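Local atomic coordinates of L-ornithine 5-monooxygenase (PDB entry 3S5W), a protein that hydroxylates the side-chain nitrogen of L-ornithine with FAD, NADPH and molecular oxygen, the first step towards the hydroxamate siderophore pyoverdin. Residues 104-107 and 111-114; 246-251 and 313-318; 321-324 and 330-333; 398-403 and 433-438; 411-416 and 437-442. All blocks are in the same frame, centred on the assembly; numbering follows the deposited sequence.

How the contacts relate
From the N terminus, contact 1 comes first: three residues separate its segments, and it closes the turn joining helices 103-109 and 113-119. Contact 2 spans a far longer loop, bringing the end of helix 237-249 against helix 310-326. Contact 3 follows in series on the same helix 310-326, tying it to the lead-in of edge strand 332-334; Arg330 bonds back to Asn247 O, joining contacts 2 and 3. On the other side of the chain's centre, contacts 4 and 5 open in turn and end on the same stretch of helix 432-447. They share Glu437 and Glu438, binding loop 398-403 and strand 411-414 to that helix; Asp399 with Ser442 and Arg435 with Gln415 link the two.

Contact 1: 104-107 and 111-114; sequences VNYL and DRLV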
# COMPACT_ATOMS: atom_id res chain seq x y z
N VAL A 104 -13.19 9.97 -14.11
CA VAL A 104 -13.62 10.76 -15.29
C VAL A 104 -14.25 12.08 -14.83
O VAL A 104 -13.98 13.14 -15.39
CB VAL A 104 -14.50 9.94 -16.24
CG1 VAL A 104 -15.01 10.79 -17.42
CG2 VAL A 104 -13.74 8.75 -16.76
N ASN A 105 -15.06 12.03 -13.77
CA ASN A 105 -15.67 13.28 -13.29
C ASN A 105 -14.64 14.24 -12.73
O ASN A 105 -14.69 15.45 -12.97
CB ASN A 105 -16.82 13.05 -12.31
CG ASN A 105 -17.71 14.29 -12.23
OD1 ASN A 105 -18.12 14.81 -13.26
ND2 ASN A 105 -17.96 14.78 -11.03
N TYR A 106 -13.66 13.67 -12.00
CA TYR A 106 -12.54 14.41 -11.50
C TYR A 106 -11.84 15.20 -12.63
O TYR A 106 -11.57 16.41 -12.49
CB TYR A 106 -11.57 13.46 -10.75
CG TYR A 106 -10.16 13.96 -10.72
CD1 TYR A 106 -9.21 13.47 -11.61
CD2 TYR A 106 -9.77 14.94 -9.81
CE1 TYR A 106 -7.92 13.96 -11.61
CE2 TYR A 106 -8.47 15.42 -9.78
CZ TYR A 106 -7.55 14.93 -10.68
OH TYR A 106 -6.27 15.40 -10.67
N LEU A 107 -11.56 14.53 -13.75
CA LEU A 107 -10.94 15.20 -14.91
C LEU A 107 -11.82 16.31 -15.47
O LEU A 107 -11.34 17.41 -15.77
CB LEU A 107 -10.66 14.18 -16.04
CG LEU A 107 -9.59 13.12 -15.73
CD1 LEU A 107 -9.62 12.10 -16.92
CD2 LEU A 107 -8.23 13.78 -15.55
N ASP A 111 -11.33 20.54 -15.85
CA ASP A 111 -11.30 21.07 -17.23
C ASP A 111 -10.21 20.39 -18.04
O ASP A 111 -9.54 21.01 -18.87
CB ASP A 111 -11.11 22.61 -17.23
CG ASP A 111 -12.34 23.36 -16.72
OD1 ASP A 111 -13.46 22.80 -16.72
OD2 ASP A 111 -12.20 24.54 -16.32
N ARG A 112 -10.05 19.09 -17.78
CA ARG A 112 -8.91 18.36 -18.31
C ARG A 112 -9.31 17.06 -19.02
O ARG A 112 -8.44 16.32 -19.44
CB ARG A 112 -7.95 18.04 -17.14
CG ARG A 112 -6.55 17.96 -17.53
CD ARG A 112 -5.61 18.08 -16.34
NE ARG A 112 -5.66 16.94 -15.42
CZ ARG A 112 -5.79 17.07 -14.11
NH1 ARG A 112 -5.91 18.29 -13.58
NH2 ARG A 112 -5.77 15.98 -13.32
N LEU A 113 -10.61 16.81 -19.18
CA LEU A 113 -11.04 15.52 -19.68
C LEU A 113 -10.59 15.37 -21.16
O LEU A 113 -10.07 14.34 -21.56
CB LEU A 113 -12.57 15.33 -19.51
CG LEU A 113 -13.18 14.05 -20.10
CD1 LEU A 113 -12.46 12.74 -19.68
CD2 LEU A 113 -14.68 13.93 -19.78
N VAL A 114 -10.76 16.42 -21.97
CA VAL A 114 -10.40 16.31 -23.39
C VAL A 114 -8.88 16.11 -23.56
O VAL A 114 -8.43 15.25 -24.32
CB VAL A 114 -10.91 17.49 -24.27
CG1 VAL A 114 -10.69 17.14 -25.74
CG2 VAL A 114 -12.38 17.69 -24.05
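Val104 opens the contact, its CG1 set anti to the backbone N (chi1 177°) and lying against both methyls of Leu113, 3.9 Å from CD1. Two residues on, Tyr106 brings its hydroxyl to the guanidinium of Arg112: NH2 donates to Tyr106 OH over 2.8 Å, with the oxygen at the edge of the guanidinium and only 7° out of its plane, while ring and guanidinium stand 75° apart. The bend at chi3 of Arg112 curls the chain back over Leu107, whose CD2 lies 4.0 Å from Arg112 NH2. The other branch of Leu107, CD1, meets Leu113 CD1 at 4.0 Å, and Leu107 O takes the N-H of Arg112 at 2.9 Å. That last bond belongs to a Schellman motif. Asp111, with positive phi, is the C-prime residue ending helix 103-109, and Arg112 is then the N-cap of helix 113-119. Outside the pair, Tyr106 OH bonds to Asp131 OD2 and Arg112 NH2 forms a salt bridge with Glu128, both on helix 126-137. Glu128 probably balances much of the arginine's charge, while Asp131 takes the tyrosine hydroxyl; the polar network fixes the corner on one flank and leucine and valine methyls fill the other.

Contact 2: 246-251 and 313-318; sequences LNDSYP and IERIYG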
# COMPACT_ATOMS: atom_id res chain seq x y z
N LEU A 246 17.13 7.20 -10.20
CA LEU A 246 18.56 7.48 -10.03
C LEU A 246 19.22 7.68 -11.39
O LEU A 246 19.97 8.67 -11.59
CB LEU A 246 19.29 6.41 -9.21
CG LEU A 246 18.78 6.33 -7.75
CD1 LEU A 246 19.40 5.13 -7.05
CD2 LEU A 246 19.13 7.62 -7.01
N ASN A 247 18.96 6.77 -12.32
CA ASN A 247 19.59 6.86 -13.64
C ASN A 247 19.29 8.19 -14.33
O ASN A 247 20.20 8.85 -14.91
CB ASN A 247 19.10 5.73 -14.55
CG ASN A 247 19.73 5.78 -15.94
OD1 ASN A 247 20.92 5.51 -16.09
ND2 ASN A 247 18.94 6.13 -16.96
N ASP A 248 18.00 8.56 -14.29
CA ASP A 248 17.50 9.71 -15.05
C ASP A 248 17.80 11.05 -14.37
O ASP A 248 18.04 12.03 -15.07
CB ASP A 248 15.98 9.60 -15.32
CG ASP A 248 15.61 8.49 -16.31
OD1 ASP A 248 16.52 7.87 -16.90
OD2 ASP A 248 14.39 8.24 -16.48
N SER A 249 17.80 11.10 -13.04
CA SER A 249 17.77 12.38 -12.32
C SER A 249 18.99 12.69 -11.47
O SER A 249 19.14 13.83 -11.02
CB SER A 249 16.55 12.43 -11.42
OG SER A 249 15.44 12.72 -12.22
N TYR A 250 19.81 11.67 -11.24
CA TYR A 250 21.00 11.81 -10.41
C TYR A 250 22.22 11.36 -11.17
O TYR A 250 22.73 10.27 -10.90
CB TYR A 250 20.81 11.03 -9.11
CG TYR A 250 19.69 11.56 -8.27
CD1 TYR A 250 18.37 11.20 -8.53
CD2 TYR A 250 19.94 12.47 -7.24
CE1 TYR A 250 17.34 11.72 -7.79
CE2 TYR A 250 18.92 13.00 -6.50
CZ TYR A 250 17.62 12.62 -6.78
OH TYR A 250 16.59 13.12 -6.02
N PRO A 251 22.70 12.21 -12.10
CA PRO A 251 23.75 11.78 -13.02
C PRO A 251 25.04 11.38 -12.30
O PRO A 251 25.77 10.55 -12.81
CB PRO A 251 23.95 12.99 -13.97
CG PRO A 251 23.31 14.18 -13.26
CD PRO A 251 22.23 13.59 -12.39
N ILE A 313 10.88 -2.88 -17.57
CA ILE A 313 11.98 -3.87 -17.78
C ILE A 313 12.79 -3.53 -19.05
O ILE A 313 14.03 -3.51 -19.05
CB ILE A 313 11.45 -5.31 -17.88
CG1 ILE A 313 10.71 -5.69 -16.57
CG2 ILE A 313 12.58 -6.26 -18.22
CD1 ILE A 313 10.22 -7.16 -16.49
N GLU A 314 12.08 -3.24 -20.14
CA GLU A 314 12.76 -2.93 -21.42
C GLU A 314 13.64 -1.68 -21.27
O GLU A 314 14.77 -1.63 -21.77
CB GLU A 314 11.70 -2.71 -22.53
CG GLU A 314 11.16 -4.04 -23.11
CD GLU A 314 9.86 -3.86 -23.94
OE1 GLU A 314 9.16 -4.88 -24.15
OE2 GLU A 314 9.54 -2.72 -24.38
N ARG A 315 13.12 -0.70 -20.55
CA ARG A 315 13.88 0.54 -20.29
C ARG A 315 15.16 0.25 -19.51
O ARG A 315 16.23 0.73 -19.87
CB ARG A 315 13.09 1.58 -19.51
CG ARG A 315 12.18 2.43 -20.37
CD ARG A 315 11.48 3.50 -19.52
NE ARG A 315 12.35 4.58 -19.03
CZ ARG A 315 11.89 5.63 -18.34
NH1 ARG A 315 10.60 5.73 -18.06
NH2 ARG A 315 12.71 6.60 -17.92
N ILE A 316 15.05 -0.56 -18.46
CA ILE A 316 16.23 -0.88 -17.67
C ILE A 316 17.25 -1.72 -18.48
O ILE A 316 18.47 -1.46 -18.45
CB ILE A 316 15.81 -1.54 -16.32
CG1 ILE A 316 15.12 -0.47 -15.46
CG2 ILE A 316 17.00 -2.05 -15.53
CD1 ILE A 316 14.33 -1.04 -14.29
N TYR A 317 16.74 -2.71 -19.20
CA TYR A 317 17.63 -3.53 -20.02
C TYR A 317 18.40 -2.62 -21.01
O TYR A 317 19.60 -2.79 -21.22
CB TYR A 317 16.83 -4.55 -20.78
CG TYR A 317 17.71 -5.62 -21.38
CD1 TYR A 317 18.13 -6.69 -20.60
CD2 TYR A 317 18.14 -5.55 -22.72
CE1 TYR A 317 18.94 -7.70 -21.14
CE2 TYR A 317 18.95 -6.57 -23.27
CZ TYR A 317 19.33 -7.62 -22.46
OH TYR A 317 20.12 -8.66 -22.94
N GLY A 318 17.70 -1.62 -21.54
CA GLY A 318 18.29 -0.65 -22.47
C GLY A 318 19.42 0.13 -21.82
O GLY A 318 20.45 0.42 -22.46
O HOH W 1 15.12 6.10 -18.71
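Asp248 reaches across to Arg315 with a single carboxylate oxygen, OD2, which sits at the edge of the guanidinium 2.8 Å from NH2. This is an interhelical salt bridge on the protein surface. It joins the last turn of helix 237-249, the helix that follows the glycine-rich turn of the NADP(+)-binding Rossmann-type domain, to helix 310-326. The two side chains cross at about a right angle, yet their flat ends are nearly coplanar, 14° apart. A bend at chi3 (70°) in an otherwise extended Arg315 swings its guanidinium towards the acid. Asp248's second oxygen, OD1, is reached through solvent: water 1 accepts from Arg315 NH2 at 2.6 Å and donates to Asp248 OD1 at 2.9 Å, so NH2 serves the carboxylate both directly and through the water. OD1 has a further donor in the neighbouring Asn247, whose ND2 lies 3.0 Å away and approaches nearly along the C-O bond. These bonds should fix the rotation of the carboxylate. Elsewhere between the two helices, Ile316 packs on Ala240 and Ile244 of helix 237-249, and Arg315 also touches Ile244. At the far end of the guanidinium, Arg315 NH1 makes a weak hydrogen bond to Gln80 OE1.

Contact 3: 321-324 and 330-333; sequences YRQK and RHAF
The flat amide of Gln323 meets the backbone of His331 through both its polar atoms, its plane turned 23° from the imidazole. On one face of that imidazole lies the aliphatic chain of Arg330, with CG 3.7 Å above the plane and over the ring centre; Phe243 meets the ring edge-to-face. Arg330 in turn has His331 NE2 over one face of its guanidinium, offset toward the rim. Gln323 NE2 gives a nearly straight bond to His331 O, 2.9 Å long at 170°, with the oxygen only 5° out of the amide plane. Gln323 OE1 accepts the N-H of His331 at 2.9 Å, the donor tilted from the carbonyl plane. One primary amide thus holds the N-H and C=O of a single residue, as a neighbouring strand would. His331 leads into strand 332-334, an outermost strand of the five-stranded parallel sheet of the NADP(+)-binding domain, where the backbone of Ala332 pairs with Ala255 and Met257 on strand 253-258. Gln323 comes from helix 310-326 just before it. Beyond CG the glutamine is extended, which carries the amide from the helix across to the strand's entrance. OE1 also comes within 3.4 Å of His331 CB. The arginine's polar end turns elsewhere: Arg330 NE donates to Val253 O and NH1 to Asn247 O.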
# COMPACT_ATOMS: atom_id res chain seq x y z
N TYR A 321 22.29 -2.17 -21.63
CA TYR A 321 22.76 -2.47 -22.99
C TYR A 321 23.63 -1.30 -23.47
O TYR A 321 24.69 -1.50 -24.03
CB TYR A 321 21.56 -2.65 -23.95
CG TYR A 321 22.04 -2.86 -25.37
CD1 TYR A 321 22.37 -4.14 -25.82
CD2 TYR A 321 22.23 -1.78 -26.24
CE1 TYR A 321 22.83 -4.37 -27.13
CE2 TYR A 321 22.72 -1.99 -27.54
CZ TYR A 321 23.00 -3.29 -27.98
OH TYR A 321 23.49 -3.50 -29.24
N ARG A 322 23.19 -0.07 -23.22
CA ARG A 322 23.96 1.08 -23.66
C ARG A 322 25.34 1.19 -23.00
O ARG A 322 26.28 1.74 -23.60
CB ARG A 322 23.15 2.38 -23.56
CG ARG A 322 22.04 2.40 -24.67
CD ARG A 322 21.30 3.73 -24.76
NE ARG A 322 20.61 4.05 -23.52
CZ ARG A 322 19.37 3.66 -23.23
NH1 ARG A 322 18.65 2.93 -24.08
NH2 ARG A 322 18.85 4.01 -22.06
N GLN A 323 25.47 0.64 -21.78
CA GLN A 323 26.77 0.56 -21.10
C GLN A 323 27.71 -0.38 -21.84
O GLN A 323 28.95 -0.16 -21.84
CB GLN A 323 26.61 0.09 -19.63
CG GLN A 323 25.91 1.13 -18.79
CD GLN A 323 25.88 0.88 -17.28
OE1 GLN A 323 25.43 1.75 -16.54
NE2 GLN A 323 26.30 -0.28 -16.83
N LYS A 324 27.16 -1.41 -22.48
CA LYS A 324 27.98 -2.30 -23.31
C LYS A 324 28.47 -1.57 -24.56
O LYS A 324 29.61 -1.76 -24.99
CB LYS A 324 27.26 -3.61 -23.65
CG LYS A 324 26.93 -4.41 -22.42
CD LYS A 324 26.15 -5.67 -22.73
CE LYS A 324 25.80 -6.37 -21.41
NZ LYS A 324 24.65 -7.34 -21.46
N ARG A 330 28.64 2.67 -15.40
CA ARG A 330 28.05 3.51 -14.36
C ARG A 330 27.30 2.63 -13.34
O ARG A 330 27.63 2.64 -12.14
CB ARG A 330 27.11 4.53 -15.02
CG ARG A 330 26.45 5.46 -14.06
CD ARG A 330 25.61 6.54 -14.72
NE ARG A 330 24.75 7.12 -13.68
CZ ARG A 330 23.57 7.70 -13.88
NH1 ARG A 330 23.10 7.84 -15.11
NH2 ARG A 330 22.88 8.15 -12.83
N HIS A 331 26.35 1.84 -13.83
CA HIS A 331 25.49 1.01 -12.99
C HIS A 331 25.86 -0.45 -13.08
O HIS A 331 26.52 -0.85 -14.03
CB HIS A 331 24.04 1.15 -13.47
CG HIS A 331 23.55 2.55 -13.39
ND1 HIS A 331 22.96 3.21 -14.46
CD2 HIS A 331 23.59 3.44 -12.38
CE1 HIS A 331 22.64 4.44 -14.09
NE2 HIS A 331 23.01 4.60 -12.83
N ALA A 332 25.41 -1.23 -12.10
CA ALA A 332 25.61 -2.68 -12.07
C ALA A 332 24.29 -3.40 -11.77
O ALA A 332 23.48 -2.98 -10.91
CB ALA A 332 26.69 -3.05 -11.05
N PHE A 333 24.06 -4.48 -12.51
CA PHE A 333 22.90 -5.32 -12.32
C PHE A 333 23.38 -6.59 -11.60
O PHE A 333 23.86 -7.54 -12.23
CB PHE A 333 22.27 -5.68 -13.68
CG PHE A 333 20.96 -6.40 -13.55
CD1 PHE A 333 19.82 -5.71 -13.13
CD2 PHE A 333 20.87 -7.75 -13.88
CE1 PHE A 333 18.59 -6.39 -13.00
CE2 PHE A 333 19.65 -8.43 -13.75
CZ PHE A 333 18.51 -7.74 -13.27

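Contact 4: 398-403 and 433-438; sequences RDYRLQ and PVRAEE. With PO4 (phosphate ion), chain G.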
# COMPACT_ATOMS: atom_id res chain seq x y z
N ARG A 398 -16.55 -13.03 5.39
CA ARG A 398 -16.69 -12.57 3.99
C ARG A 398 -16.84 -11.05 3.94
O ARG A 398 -16.20 -10.39 3.10
CB ARG A 398 -17.90 -13.24 3.33
CG ARG A 398 -18.17 -12.82 1.87
CD ARG A 398 -16.94 -13.00 0.94
NE ARG A 398 -17.19 -12.43 -0.40
CZ ARG A 398 -17.09 -11.13 -0.71
NH1 ARG A 398 -16.68 -10.23 0.19
NH2 ARG A 398 -17.33 -10.71 -1.96
N ASP A 399 -17.65 -10.50 4.85
CA ASP A 399 -17.89 -9.04 4.93
C ASP A 399 -16.78 -8.21 5.61
O ASP A 399 -16.99 -7.03 5.93
CB ASP A 399 -19.26 -8.77 5.59
CG ASP A 399 -19.31 -9.21 7.07
OD1 ASP A 399 -18.36 -9.88 7.52
OD2 ASP A 399 -20.29 -8.87 7.76
N TYR A 400 -15.62 -8.82 5.83
CA TYR A 400 -14.41 -8.18 6.36
C TYR A 400 -14.49 -7.90 7.88
O TYR A 400 -13.66 -7.21 8.42
CB TYR A 400 -14.03 -6.90 5.58
CG TYR A 400 -13.82 -7.20 4.11
CD1 TYR A 400 -12.57 -7.66 3.66
CD2 TYR A 400 -14.86 -7.04 3.19
CE1 TYR A 400 -12.35 -7.97 2.29
CE2 TYR A 400 -14.65 -7.33 1.81
CZ TYR A 400 -13.38 -7.80 1.39
OH TYR A 400 -13.14 -8.09 0.06
N ARG A 401 -15.46 -8.52 8.54
CA ARG A 401 -15.64 -8.36 9.98
C ARG A 401 -14.85 -9.42 10.73
O ARG A 401 -14.93 -10.62 10.40
CB ARG A 401 -17.14 -8.47 10.31
CG ARG A 401 -17.42 -8.10 11.74
CD ARG A 401 -18.87 -7.89 11.91
NE ARG A 401 -19.19 -7.87 13.33
CZ ARG A 401 -20.43 -7.85 13.79
NH1 ARG A 401 -21.45 -7.85 12.93
NH2 ARG A 401 -20.65 -7.81 15.10
N LEU A 402 -14.04 -8.97 11.70
CA LEU A 402 -13.26 -9.82 12.59
C LEU A 402 -14.22 -10.60 13.48
O LEU A 402 -15.11 -10.01 14.08
CB LEU A 402 -12.32 -8.99 13.49
CG LEU A 402 -11.25 -8.07 12.88
CD1 LEU A 402 -10.10 -7.79 13.85
CD2 LEU A 402 -10.71 -8.70 11.61
N GLN A 403 -14.06 -11.92 13.52
CA GLN A 403 -14.91 -12.73 14.38
C GLN A 403 -14.48 -12.57 15.84
O GLN A 403 -13.30 -12.71 16.17
CB GLN A 403 -14.97 -14.22 13.95
CG GLN A 403 -15.95 -15.13 14.78
CD GLN A 403 -17.40 -14.57 14.98
OE1 GLN A 403 -17.62 -13.37 15.24
NE2 GLN A 403 -18.39 -15.46 14.90
N PRO A 433 -14.46 -0.26 -4.79
CA PRO A 433 -15.90 0.13 -4.81
C PRO A 433 -16.86 -0.94 -4.30
O PRO A 433 -17.90 -0.62 -3.69
CB PRO A 433 -16.18 0.43 -6.30
CG PRO A 433 -14.83 0.77 -6.88
CD PRO A 433 -13.82 -0.11 -6.12
N VAL A 434 -16.55 -2.19 -4.60
CA VAL A 434 -17.37 -3.31 -4.18
C VAL A 434 -17.15 -3.63 -2.67
O VAL A 434 -18.14 -3.89 -1.94
CB VAL A 434 -17.13 -4.56 -5.12
CG1 VAL A 434 -17.92 -5.75 -4.66
CG2 VAL A 434 -17.51 -4.21 -6.60
N ARG A 435 -15.89 -3.64 -2.22
CA ARG A 435 -15.63 -3.84 -0.79
C ARG A 435 -16.30 -2.74 0.06
O ARG A 435 -16.85 -3.03 1.13
CB ARG A 435 -14.14 -3.89 -0.52
CG ARG A 435 -13.77 -4.21 0.91
CD ARG A 435 -12.31 -4.63 0.97
NE ARG A 435 -11.35 -3.53 0.98
CZ ARG A 435 -10.10 -3.65 0.55
NH1 ARG A 435 -9.72 -4.79 -0.03
NH2 ARG A 435 -9.23 -2.65 0.67
N ALA A 436 -16.26 -1.49 -0.42
CA ALA A 436 -16.90 -0.39 0.29
C ALA A 436 -18.41 -0.63 0.43
O ALA A 436 -18.99 -0.39 1.49
CB ALA A 436 -16.65 0.92 -0.45
N GLU A 437 -19.04 -1.10 -0.65
CA GLU A 437 -20.47 -1.40 -0.63
C GLU A 437 -20.73 -2.56 0.34
O GLU A 437 -21.73 -2.56 1.07
CB GLU A 437 -20.96 -1.80 -2.02
CG GLU A 437 -22.43 -2.20 -2.06
CD GLU A 437 -23.00 -2.13 -3.46
OE1 GLU A 437 -22.52 -2.88 -4.33
OE2 GLU A 437 -23.93 -1.32 -3.69
N GLU A 438 -19.83 -3.53 0.38
CA GLU A 438 -20.01 -4.69 1.24
C GLU A 438 -19.84 -4.35 2.75
O GLU A 438 -20.67 -4.76 3.58
CB GLU A 438 -19.09 -5.82 0.83
CG GLU A 438 -19.47 -6.44 -0.54
CD GLU A 438 -18.45 -7.46 -1.05
OE1 GLU A 438 -17.34 -7.54 -0.48
OE2 GLU A 438 -18.76 -8.17 -2.03
P PO4 G . -24.02 -8.68 15.43
O1 PO4 G . -23.97 -7.79 14.20
O2 PO4 G . -23.15 -8.09 16.53
O3 PO4 G . -25.45 -8.78 15.90
O4 PO4 G . -23.52 -10.08 15.10
O HOH W 2 -10.76 -7.68 -0.76
O HOH W 3 -14.92 -7.05 -1.80
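Arg435 crosses the ring of Tyr400 at about a right angle, starting from a CB that lies 4.2 Å from CE2. The contact lies beside the FAD site, the Arg435 side chain about 5 Å from the bound cofactor, and joins helix 432-447 of the flavin-binding part to the loop leading into strand 411-414. Arg435 CG comes next, near Tyr400 CE2. CD then sits over the ring face in a CH-pi contact, 3.6 Å from the centroid and 21° off the normal. The bend at chi3 turns the guanidinium beyond the ring: NE goes to Gln415 OE1, NH2 to Ser41 OG, and NH1 to Asp426 O and water 2, which also bonds Tyr400 OH. The opposite ring face carries Arg398 O. At the ring edge lies Glu438 OE1, with water 3 bridging it to Tyr400 OH. Glu438 forms a two-pronged salt bridge with Arg398. Arg398 NH1 meets Glu438 OE1 at 2.8 Å, from above the carboxylate plane, and NH2 makes a weak bond to OE2; the two planes are 66° apart. Arg398 NE has a second acid, Asp283. Farther along, Arg401 holds a phosphate ion, probably from the crystallisation liquor: Arg401 NH1 lies 2.8 Å from O1, at 169°.

Contact 5: 411-416 and 437-442; sequences AIYAQG and EEISGS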
# COMPACT_ATOMS: atom_id res chain seq x y z
N ALA A 411 -18.81 -4.10 16.27
CA ALA A 411 -18.32 -4.65 15.00
C ALA A 411 -16.97 -4.02 14.69
O ALA A 411 -16.83 -2.79 14.76
CB ALA A 411 -19.34 -4.38 13.89
N ILE A 412 -15.98 -4.85 14.38
CA ILE A 412 -14.66 -4.39 13.94
C ILE A 412 -14.37 -4.95 12.53
O ILE A 412 -14.43 -6.16 12.32
CB ILE A 412 -13.56 -4.85 14.91
CG1 ILE A 412 -13.91 -4.41 16.36
CG2 ILE A 412 -12.18 -4.32 14.44
CD1 ILE A 412 -13.16 -5.14 17.42
N TYR A 413 -14.08 -4.06 11.60
CA TYR A 413 -13.75 -4.46 10.22
C TYR A 413 -12.29 -4.12 9.94
O TYR A 413 -11.73 -3.21 10.56
CB TYR A 413 -14.67 -3.71 9.24
CG TYR A 413 -16.14 -3.99 9.42
CD1 TYR A 413 -16.90 -3.27 10.36
CD2 TYR A 413 -16.79 -4.94 8.65
CE1 TYR A 413 -18.27 -3.51 10.52
CE2 TYR A 413 -18.16 -5.18 8.80
CZ TYR A 413 -18.89 -4.45 9.75
OH TYR A 413 -20.25 -4.70 9.91
N ALA A 414 -11.67 -4.84 9.01
CA ALA A 414 -10.30 -4.54 8.59
C ALA A 414 -10.21 -4.60 7.07
O ALA A 414 -10.81 -5.46 6.48
CB ALA A 414 -9.33 -5.50 9.23
N GLN A 415 -9.45 -3.69 6.46
CA GLN A 415 -9.32 -3.64 5.01
C GLN A 415 -7.85 -3.78 4.66
O GLN A 415 -7.02 -3.04 5.20
CB GLN A 415 -9.85 -2.31 4.47
CG GLN A 415 -11.34 -2.12 4.68
CD GLN A 415 -11.92 -1.10 3.73
OE1 GLN A 415 -11.98 -1.35 2.52
NE2 GLN A 415 -12.34 0.05 4.25
N GLY A 416 -7.55 -4.74 3.76
CA GLY A 416 -6.21 -4.92 3.23
C GLY A 416 -5.38 -5.96 3.97
O GLY A 416 -4.17 -6.10 3.71
N GLU A 437 -19.04 -1.10 -0.65
CA GLU A 437 -20.47 -1.40 -0.63
C GLU A 437 -20.73 -2.56 0.34
O GLU A 437 -21.73 -2.56 1.07
CB GLU A 437 -20.96 -1.80 -2.02
CG GLU A 437 -22.43 -2.20 -2.06
CD GLU A 437 -23.00 -2.13 -3.46
OE1 GLU A 437 -22.52 -2.88 -4.33
OE2 GLU A 437 -23.93 -1.32 -3.69
N GLU A 438 -19.83 -3.53 0.38
CA GLU A 438 -20.01 -4.69 1.24
C GLU A 438 -19.84 -4.35 2.75
O GLU A 438 -20.67 -4.76 3.58
CB GLU A 438 -19.09 -5.82 0.83
CG GLU A 438 -19.47 -6.44 -0.54
CD GLU A 438 -18.45 -7.46 -1.05
OE1 GLU A 438 -17.34 -7.54 -0.48
OE2 GLU A 438 -18.76 -8.17 -2.03
N ILE A 439 -18.78 -3.62 3.08
CA ILE A 439 -18.56 -3.20 4.47
C ILE A 439 -19.65 -2.22 4.93
O ILE A 439 -20.17 -2.36 6.04
CB ILE A 439 -17.16 -2.61 4.67
CG1 ILE A 439 -16.10 -3.68 4.41
CG2 ILE A 439 -17.03 -2.04 6.10
CD1 ILE A 439 -14.70 -3.15 4.39
N SER A 440 -20.00 -1.24 4.09
CA SER A 440 -21.02 -0.27 4.46
C SER A 440 -22.40 -0.95 4.69
O SER A 440 -23.10 -0.61 5.65
CB SER A 440 -21.10 0.93 3.51
OG SER A 440 -21.55 0.53 2.24
N GLY A 441 -22.74 -1.92 3.83
CA GLY A 441 -23.95 -2.74 4.00
C GLY A 441 -23.97 -3.52 5.30
O GLY A 441 -24.97 -3.51 6.05
N SER A 442 -22.88 -4.21 5.58
CA SER A 442 -22.75 -4.97 6.81
C SER A 442 -22.87 -4.05 8.04
O SER A 442 -23.54 -4.40 9.02
CB SER A 442 -21.42 -5.70 6.82
OG SER A 442 -21.18 -6.34 8.06
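Strand 411-414 passes helix 432-447 with its backbone nearest at Tyr413 and Ile439, whose CA atoms are 7.6 Å apart. Both side chains point into the gap and slide past each other in opposite directions. Ile439 CG2, anti to its own backbone N, lies over one face of the Tyr413 ring, 4.1 Å from the centroid and offset toward the rim, a CH-pi contact. The other branch of the isoleucine ends in CD1, which touches Gln415 CG and CD, each at 3.5 Å, so the methyl rests on the aliphatic stem where it joins the amide. This is helix-on-sheet packing: strand 411-414 pairs in parallel with 183-186 in the mixed sheet that includes the N-terminal strand 30-36, and helix 432-447 lies on the side to which Tyr413 points. Ser440, on the helix side turned from the strand, packs against helix 40-56. The hydroxyl of Tyr413 donates to Ser442 OG over 2.6 Å, with the serine oxygen at the ring edge and in its plane. Ser442 OG bonds in addition to Asp399 OD2, giving a short tyrosine-serine-aspartate chain within a largely buried contact. The side chain of Gln415, about 5 Å from the bound FAD, has Arg435 as the main partner of its polar end, and its NE2 makes a weak bond to Ser41 O.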